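Local coordinates for protein paenibacillus xanthan lyase (Paenibacillus, PDB 6F2P) that probably cleaves the polysaccharide xanthan by beta-elimination, as a calcium-binding, multidomain member of polysaccharide lyase family 8, at residues G392-E395 with E400-K403; D431-P436 with L441-Q446. All coordinates share one frame; numbering follows the deposited sequence.

Contact 1: G392-E395 with E400-K403; sequences GNYE and ENNK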
ATOM      1  N   GLY A 392      -6.490  -9.161  -4.567  1.00 18.49           N
ATOM      2  CA  GLY A 392      -6.970  -9.909  -5.715  1.00 14.24           C
ATOM      3  C   GLY A 392      -7.260  -9.063  -6.944  1.00 16.48           C
ATOM      4  O   GLY A 392      -7.604  -7.882  -6.832  1.00 14.33           O
ATOM      5  N   ASN A 393      -7.122  -9.673  -8.121  1.00 15.42           N
ATOM      6  CA  ASN A 393      -7.297  -8.956  -9.379  1.00 13.15           C
ATOM      7  C   ASN A 393      -8.685  -8.337  -9.504  1.00 14.45           C
ATOM      8  O   ASN A 393      -8.817  -7.129  -9.682  1.00 18.10           O
ATOM      9  CB  ASN A 393      -6.949  -9.832 -10.598  1.00 18.23           C
ATOM     10  CG  ASN A 393      -7.522 -11.250 -10.509  1.00 18.94           C
ATOM     11  OD1 ASN A 393      -8.403 -11.539  -9.695  1.00 16.28           O
ATOM     12  ND2 ASN A 393      -7.018 -12.139 -11.368  1.00 13.88           N
ATOM     13  N   TYR A 394      -9.713  -9.166  -9.390  1.00 15.31           N
ATOM     14  CA  TYR A 394     -11.088  -8.679  -9.291  1.00 16.04           C
ATOM     15  C   TYR A 394     -11.933  -9.767  -8.659  1.00 18.25           C
ATOM     16  O   TYR A 394     -11.509 -10.926  -8.574  1.00 15.32           O
ATOM     17  CB  TYR A 394     -11.659  -8.342 -10.663  1.00 16.83           C
ATOM     18  CG  TYR A 394     -11.834  -9.561 -11.540  1.00 18.77           C
ATOM     19  CD1 TYR A 394     -10.729 -10.224 -12.062  1.00 19.74           C
ATOM     20  CD2 TYR A 394     -13.097 -10.054 -11.843  1.00 18.56           C
ATOM     21  CE1 TYR A 394     -10.874 -11.340 -12.862  1.00 21.24           C
ATOM     22  CE2 TYR A 394     -13.252 -11.175 -12.656  1.00 18.22           C
ATOM     23  CZ  TYR A 394     -12.133 -11.807 -13.161  1.00 20.07           C
ATOM     24  OH  TYR A 394     -12.259 -12.920 -13.959  1.00 20.35           O
ATOM     25  N   GLU A 395     -13.133  -9.405  -8.227  1.00 14.82           N
ATOM     26  CA  GLU A 395     -14.019 -10.392  -7.644  1.00 12.68           C
ATOM     27  C   GLU A 395     -15.167 -10.733  -8.570  1.00 16.48           C
ATOM     28  O   GLU A 395     -15.868  -9.852  -9.075  1.00 18.79           O
ATOM     29  CB  GLU A 395     -14.572  -9.932  -6.305  1.00 12.66           C
ATOM     30  CG  GLU A 395     -15.397 -11.016  -5.651  1.00 16.56           C
ATOM     31  CD  GLU A 395     -16.054 -10.576  -4.372  1.00 14.87           C
ATOM     32  OE1 GLU A 395     -15.846 -11.263  -3.352  1.00 16.03           O
ATOM     33  OE2 GLU A 395     -16.786  -9.563  -4.390  1.00 12.07           O
ATOM     34  N   GLU A 400     -21.760 -12.558 -10.916  1.00 20.55           N
ATOM     35  CA  GLU A 400     -21.638 -11.107 -10.939  1.00 20.24           C
ATOM     36  C   GLU A 400     -20.238 -10.702 -11.390  1.00 18.18           C
ATOM     37  O   GLU A 400     -19.264 -11.432 -11.153  1.00 16.42           O
ATOM     38  CB  GLU A 400     -21.935 -10.513  -9.564  1.00 19.46           C
ATOM     39  CG  GLU A 400     -23.345 -10.764  -9.070  1.00 17.48           C
ATOM     40  CD  GLU A 400     -23.738  -9.830  -7.941  1.00 23.61           C
ATOM     41  OE1 GLU A 400     -23.437 -10.142  -6.767  1.00 21.89           O
ATOM     42  OE2 GLU A 400     -24.347  -8.776  -8.231  1.00 27.06           O
ATOM     43  N   ASN A 401     -20.150  -9.544 -12.043  1.00 17.91           N
ATOM     44  CA  ASN A 401     -18.874  -9.010 -12.511  1.00 18.75           C
ATOM     45  C   ASN A 401     -18.146 -10.016 -13.405  1.00 19.87           C
ATOM     46  O   ASN A 401     -16.949 -10.261 -13.239  1.00 22.23           O
ATOM     47  CB  ASN A 401     -18.000  -8.609 -11.316  1.00 16.18           C
ATOM     48  CG  ASN A 401     -16.895  -7.647 -11.695  1.00 17.83           C
ATOM     49  OD1 ASN A 401     -16.993  -6.939 -12.697  1.00 16.22           O
ATOM     50  ND2 ASN A 401     -15.833  -7.613 -10.893  1.00 14.70           N
ATOM     51  N   ASN A 402     -18.880 -10.600 -14.349  1.00 18.43           N
ATOM     52  CA  ASN A 402     -18.360 -11.708 -15.141  1.00 16.66           C
ATOM     53  C   ASN A 402     -17.273 -11.290 -16.109  1.00 18.07           C
ATOM     54  O   ASN A 402     -16.395 -12.088 -16.426  1.00 20.47           O
ATOM     55  CB  ASN A 402     -19.478 -12.420 -15.900  1.00 16.99           C
ATOM     56  CG  ASN A 402     -20.560 -12.945 -14.987  1.00 22.10           C
ATOM     57  OD1 ASN A 402     -20.301 -13.343 -13.854  1.00 23.83           O
ATOM     58  ND2 ASN A 402     -21.788 -12.952 -15.479  1.00 27.48           N
ATOM     59  N   LYS A 403     -17.330 -10.043 -16.575  1.00 17.11           N
ATOM     60  CA  LYS A 403     -16.337  -9.529 -17.520  1.00 16.47           C
ATOM     61  C   LYS A 403     -15.281  -8.622 -16.863  1.00 15.41           C
ATOM     62  O   LYS A 403     -14.684  -7.773 -17.519  1.00 19.14           O
ATOM     63  CB  LYS A 403     -17.035  -8.781 -18.655  1.00 16.83           C
ATOM     64  CG  LYS A 403     -17.855  -9.663 -19.579  1.00 14.91           C
ATOM     65  CD  LYS A 403     -19.030  -8.899 -20.155  1.00 16.85           C
ATOM     66  CE  LYS A 403     -18.697  -8.199 -21.452  1.00 22.87           C
ATOM     67  NZ  LYS A 403     -19.872  -7.452 -22.007  1.00 19.74           N
TER
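The Y394 ring and the N401 carboxamide meet edge-on: N401 ND2 lies beside the ring rim, near its plane, 3.8 Å from Y394 CD2, and the two flat groups stand almost perpendicular, 89° apart. The next ring carbon, Y394 CE2, approaches the N401 backbone oxygen, and the side chain of Y394 also packs on W405, T407 and A448.

The same amide nitrogen makes the direct polar link between the segments. N401 ND2 donates to E395 O at 2.9 Å with an N-H...O angle of 157°; the acceptor sits close to the amide plane, while the donor is tilted from the carbonyl plane. With CG anti to the backbone N (chi1 -161°), the N401 side chain reaches across to the opposing backbone, and this hydrogen bond helps set which way the amide is turned. N393 OD1 accepts from the Y394 backbone N at 2.7 Å, and also from S450 N, tying the segment to the next loop.

The carboxylates of E395 and E400, both buried, find their partners beyond the two segments. E395 bonds H220 and Y225, E400 pairs with R287 and bonds N584, and R283 takes both. The arrangement is a buried loop of the super-sandwich domain, closed by a side-chain-to-backbone bond, whose glutamates reach the alpha-helical domain; in family 8 lyases these two domains flank the catalytic cleft.

Contact 2: D431-P436 with L441-Q446; sequences DNYRLP and LQNTTQ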
ATOM      1  N   ASP A 431     -15.417  -2.363 -24.483  1.00 16.16           N
ATOM      2  CA  ASP A 431     -14.667  -3.586 -24.720  1.00 15.59           C
ATOM      3  C   ASP A 431     -13.847  -3.922 -23.469  1.00 19.83           C
ATOM      4  O   ASP A 431     -12.775  -3.346 -23.243  1.00 15.33           O
ATOM      5  CB  ASP A 431     -13.758  -3.433 -25.937  1.00  9.85           C
ATOM      6  CG  ASP A 431     -12.994  -4.705 -26.252  1.00 19.07           C
ATOM      7  OD1 ASP A 431     -13.113  -5.678 -25.468  1.00 14.84           O
ATOM      8  OD2 ASP A 431     -12.265  -4.730 -27.276  1.00 20.50           O
ATOM      9  N   ASN A 432     -14.351  -4.856 -22.665  1.00 15.96           N
ATOM     10  CA  ASN A 432     -13.691  -5.237 -21.417  1.00 13.70           C
ATOM     11  C   ASN A 432     -12.379  -5.988 -21.612  1.00 14.81           C
ATOM     12  O   ASN A 432     -11.710  -6.338 -20.638  1.00 14.14           O
ATOM     13  CB  ASN A 432     -14.630  -6.055 -20.524  1.00 15.55           C
ATOM     14  CG  ASN A 432     -15.666  -5.196 -19.837  1.00 19.45           C
ATOM     15  OD1 ASN A 432     -16.802  -5.087 -20.296  1.00 23.37           O
ATOM     16  ND2 ASN A 432     -15.277  -4.569 -18.732  1.00 17.87           N
ATOM     17  N   TYR A 433     -12.015  -6.241 -22.865  1.00 14.90           N
ATOM     18  CA  TYR A 433     -10.708  -6.819 -23.163  1.00 19.36           C
ATOM     19  C   TYR A 433      -9.651  -5.719 -23.300  1.00 18.36           C
ATOM     20  O   TYR A 433      -8.449  -5.994 -23.311  1.00 16.10           O
ATOM     21  CB  TYR A 433     -10.763  -7.665 -24.432  1.00 18.30           C
ATOM     22  CG  TYR A 433     -11.687  -8.864 -24.346  1.00 22.51           C
ATOM     23  CD1 TYR A 433     -11.343  -9.983 -23.599  1.00 22.74           C
ATOM     24  CD2 TYR A 433     -12.895  -8.885 -25.031  1.00 25.59           C
ATOM     25  CE1 TYR A 433     -12.185 -11.080 -23.523  1.00 27.31           C
ATOM     26  CE2 TYR A 433     -13.741  -9.973 -24.964  1.00 21.39           C
ATOM     27  CZ  TYR A 433     -13.386 -11.071 -24.210  1.00 25.88           C
ATOM     28  OH  TYR A 433     -14.236 -12.162 -24.143  1.00 26.87           O
ATOM     29  N   ARG A 434     -10.119  -4.476 -23.381  1.00 14.14           N
ATOM     30  CA  ARG A 434      -9.259  -3.317 -23.575  1.00 11.48           C
ATOM     31  C   ARG A 434      -9.610  -2.178 -22.633  1.00 12.84           C
ATOM     32  O   ARG A 434      -9.940  -1.075 -23.083  1.00 11.61           O
ATOM     33  CB  ARG A 434      -9.363  -2.818 -25.016  1.00 13.51           C
ATOM     34  CG  ARG A 434      -8.770  -3.784 -26.027  1.00 20.39           C
ATOM     35  CD  ARG A 434      -8.725  -3.191 -27.426  1.00 20.55           C
ATOM     36  NE  ARG A 434      -7.932  -4.034 -28.317  1.00 24.08           N
ATOM     37  CZ  ARG A 434      -8.116  -4.120 -29.632  1.00 21.95           C
ATOM     38  NH1 ARG A 434      -9.071  -3.412 -30.212  1.00 18.57           N
ATOM     39  NH2 ARG A 434      -7.342  -4.912 -30.364  1.00 16.09           N
ATOM     40  N   LEU A 435      -9.539  -2.444 -21.332  1.00 11.65           N
ATOM     41  CA  LEU A 435      -9.747  -1.414 -20.318  1.00 10.25           C
ATOM     42  C   LEU A 435      -8.525  -0.474 -20.208  1.00 15.44           C
ATOM     43  O   LEU A 435      -7.370  -0.926 -20.252  1.00 15.06           O
ATOM     44  CB  LEU A 435     -10.046  -2.069 -18.971  1.00 11.05           C
ATOM     45  CG  LEU A 435     -11.347  -2.871 -18.922  1.00 13.69           C
ATOM     46  CD1 LEU A 435     -11.572  -3.508 -17.549  1.00 11.28           C
ATOM     47  CD2 LEU A 435     -12.510  -1.971 -19.304  1.00  9.54           C
ATOM     48  N   PRO A 436      -8.776   0.842 -20.052  1.00 13.54           N
ATOM     49  CA  PRO A 436      -7.709   1.856 -20.091  1.00 12.08           C
ATOM     50  C   PRO A 436      -6.571   1.590 -19.114  1.00 15.36           C
ATOM     51  O   PRO A 436      -6.796   1.147 -17.982  1.00 16.79           O
ATOM     52  CB  PRO A 436      -8.428   3.145 -19.697  1.00 11.78           C
ATOM     53  CG  PRO A 436      -9.873   2.898 -20.055  1.00 14.27           C
ATOM     54  CD  PRO A 436     -10.105   1.436 -19.817  1.00 11.13           C
ATOM     55  N   LEU A 441      -2.976  -9.586 -22.677  1.00 14.29           N
ATOM     56  CA  LEU A 441      -2.954 -10.447 -23.860  1.00 16.99           C
ATOM     57  C   LEU A 441      -4.243 -10.188 -24.616  1.00 20.11           C
ATOM     58  O   LEU A 441      -5.322 -10.199 -24.019  1.00 17.30           O
ATOM     59  CB  LEU A 441      -2.906 -11.917 -23.470  1.00 13.99           C
ATOM     60  CG  LEU A 441      -1.664 -12.384 -22.724  1.00 21.17           C
ATOM     61  CD1 LEU A 441      -1.832 -13.841 -22.297  1.00 17.85           C
ATOM     62  CD2 LEU A 441      -0.408 -12.190 -23.584  1.00 16.23           C
ATOM     63  N   GLN A 442      -4.138  -9.951 -25.920  1.00 18.74           N
ATOM     64  CA  GLN A 442      -5.286  -9.495 -26.698  1.00 19.14           C
ATOM     65  C   GLN A 442      -6.461 -10.466 -26.670  1.00 26.18           C
ATOM     66  O   GLN A 442      -6.298 -11.667 -26.934  1.00 24.07           O
ATOM     67  CB  GLN A 442      -4.882  -9.219 -28.143  1.00 20.24           C
ATOM     68  CG  GLN A 442      -6.056  -8.969 -29.057  1.00 18.21           C
ATOM     69  CD  GLN A 442      -5.632  -8.565 -30.450  1.00 23.44           C
ATOM     70  OE1 GLN A 442      -4.542  -8.915 -30.901  1.00 31.13           O
ATOM     71  NE2 GLN A 442      -6.488  -7.809 -31.138  1.00 19.94           N
ATOM     72  N   ASN A 443      -7.637  -9.925 -26.345  1.00 30.85           N
ATOM     73  CA  ASN A 443      -8.896 -10.669 -26.337  1.00 22.04           C
ATOM     74  C   ASN A 443      -8.835 -11.942 -25.498  1.00 20.16           C
ATOM     75  O   ASN A 443      -9.189 -13.025 -25.957  1.00 29.19           O
ATOM     76  CB  ASN A 443      -9.325 -10.986 -27.767  1.00 26.92           C
ATOM     77  CG  ASN A 443     -10.767 -11.456 -27.856  1.00 39.51           C
ATOM     78  OD1 ASN A 443     -11.700 -10.657 -27.754  1.00 43.93           O
ATOM     79  ND2 ASN A 443     -10.953 -12.755 -28.060  1.00 31.38           N
ATOM     80  N   THR A 444      -8.372 -11.809 -24.265  1.00 18.60           N
ATOM     81  CA  THR A 444      -8.235 -12.955 -23.382  1.00 21.75           C
ATOM     82  C   THR A 444      -8.942 -12.687 -22.068  1.00 20.20           C
ATOM     83  O   THR A 444      -9.347 -11.558 -21.783  1.00 16.26           O
ATOM     84  CB  THR A 444      -6.755 -13.283 -23.095  1.00 22.26           C
ATOM     85  OG1 THR A 444      -6.136 -12.187 -22.405  1.00 18.03           O
ATOM     86  CG2 THR A 444      -6.014 -13.549 -24.394  1.00 20.03           C
ATOM     87  N   THR A 445      -9.102 -13.736 -21.273  1.00 18.73           N
ATOM     88  CA  THR A 445      -9.739 -13.599 -19.975  1.00 19.80           C
ATOM     89  C   THR A 445      -8.706 -13.863 -18.894  1.00 22.86           C
ATOM     90  O   THR A 445      -7.556 -14.198 -19.187  1.00 24.45           O
ATOM     91  CB  THR A 445     -10.916 -14.580 -19.801  1.00 16.62           C
ATOM     92  OG1 THR A 445     -10.428 -15.929 -19.823  1.00 14.74           O
ATOM     93  CG2 THR A 445     -11.955 -14.379 -20.903  1.00 13.08           C
ATOM     94  N   GLN A 446      -9.118 -13.716 -17.641  1.00 17.10           N
ATOM     95  CA  GLN A 446      -8.225 -13.986 -16.535  1.00 16.35           C
ATOM     96  C   GLN A 446      -9.027 -14.540 -15.380  1.00 17.91           C
ATOM     97  O   GLN A 446     -10.086 -14.010 -15.035  1.00 16.63           O
ATOM     98  CB  GLN A 446      -7.462 -12.716 -16.107  1.00 16.07           C
ATOM     99  CG  GLN A 446      -6.571 -12.933 -14.888  1.00 14.65           C
ATOM    100  CD  GLN A 446      -5.833 -11.682 -14.424  1.00 21.95           C
ATOM    101  OE1 GLN A 446      -4.844 -11.774 -13.690  1.00 23.31           O
ATOM    102  NE2 GLN A 446      -6.309 -10.511 -14.842  1.00 17.49           N
TER
HETATM  103  O   HOH W   1      -7.719  -8.780 -23.321  1.00 16.49           O
HETATM  104  O   HOH W   2      -7.575  -7.061 -25.914  1.00 22.50           O
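Y433 presses its ring into the bend formed by N443, T444 and T445. N443 OD1 lies over one face, offset toward the rim and 3.5 Å from Y433 CD2, with the ring and amide planes 43° apart. At the edge, in the plane of the ring, T444 O packs against Y433 CD1 while accepting a hydrogen bond from H406, and T445 CG2 sits beside Y433 CE1. With CG anti to the carbonyl carbon (chi1 -63°), the ring is carried toward the opposite segment, and it also stacks with W405. The turn presenting it is a type I beta turn from D431 to R434, reinforced by an Asx turn in which D431 OD1 accepts the Y433 backbone N at 2.9 Å. Replacing the tyrosine by an alanine would probably open a gap between the two loops and leave W405 without its stacking partner.

This is the close-packed part, although its N443 and T445 flank is exposed to solvent; N443 OD1, the atom over the ring face, also bonds a methylpentanediol, probably from the crystallisation liquor. Away from the ring the contact is looser and partly water-mediated. One water joins Y433 O to N443 N, 2.9 Å from each of these two atoms, and a second lies between Y433 O and L441 O while accepting from T444 N. R434 and Q442 run side by side, pointing the same way, and both reach E509, the arginine by a salt bridge and Q442 by packing; R434 also makes a cation-pi contact with W603. R434 NH2 and Q442 NE2, both donors, are not bonded to each other.

The first segment leads toward strand 439-441, an outermost strand of a five-stranded antiparallel sheet, and the second begins at its last residue, L441. R434 and Q442 rest on the neighbouring strand 508-516, while L435 packs on helix 426-429 and, with P436, on strand 411-415.

Contacts 1 and 2 follow one another along the chain; both lie in the super-sandwich domain, with centres about 13 Å apart, and the loops touch directly. Y394 OH lies 2.7 Å from Q446 O, a probable hydrogen bond, and N393 ND2 approaches Q446 OE1 at 3.2 Å in a weaker one; K403 O packs against N432 CB at 3.5 Å. W405 is common ground, met by the tyrosine of each contact. Contact 1 is buried against the alpha-helical domain, probably near the catalytic cleft. Contact 2 is at the surface, where N443 binds the diol; its probable origin in the crystallisation liquor means that it is not evidence of a substrate site.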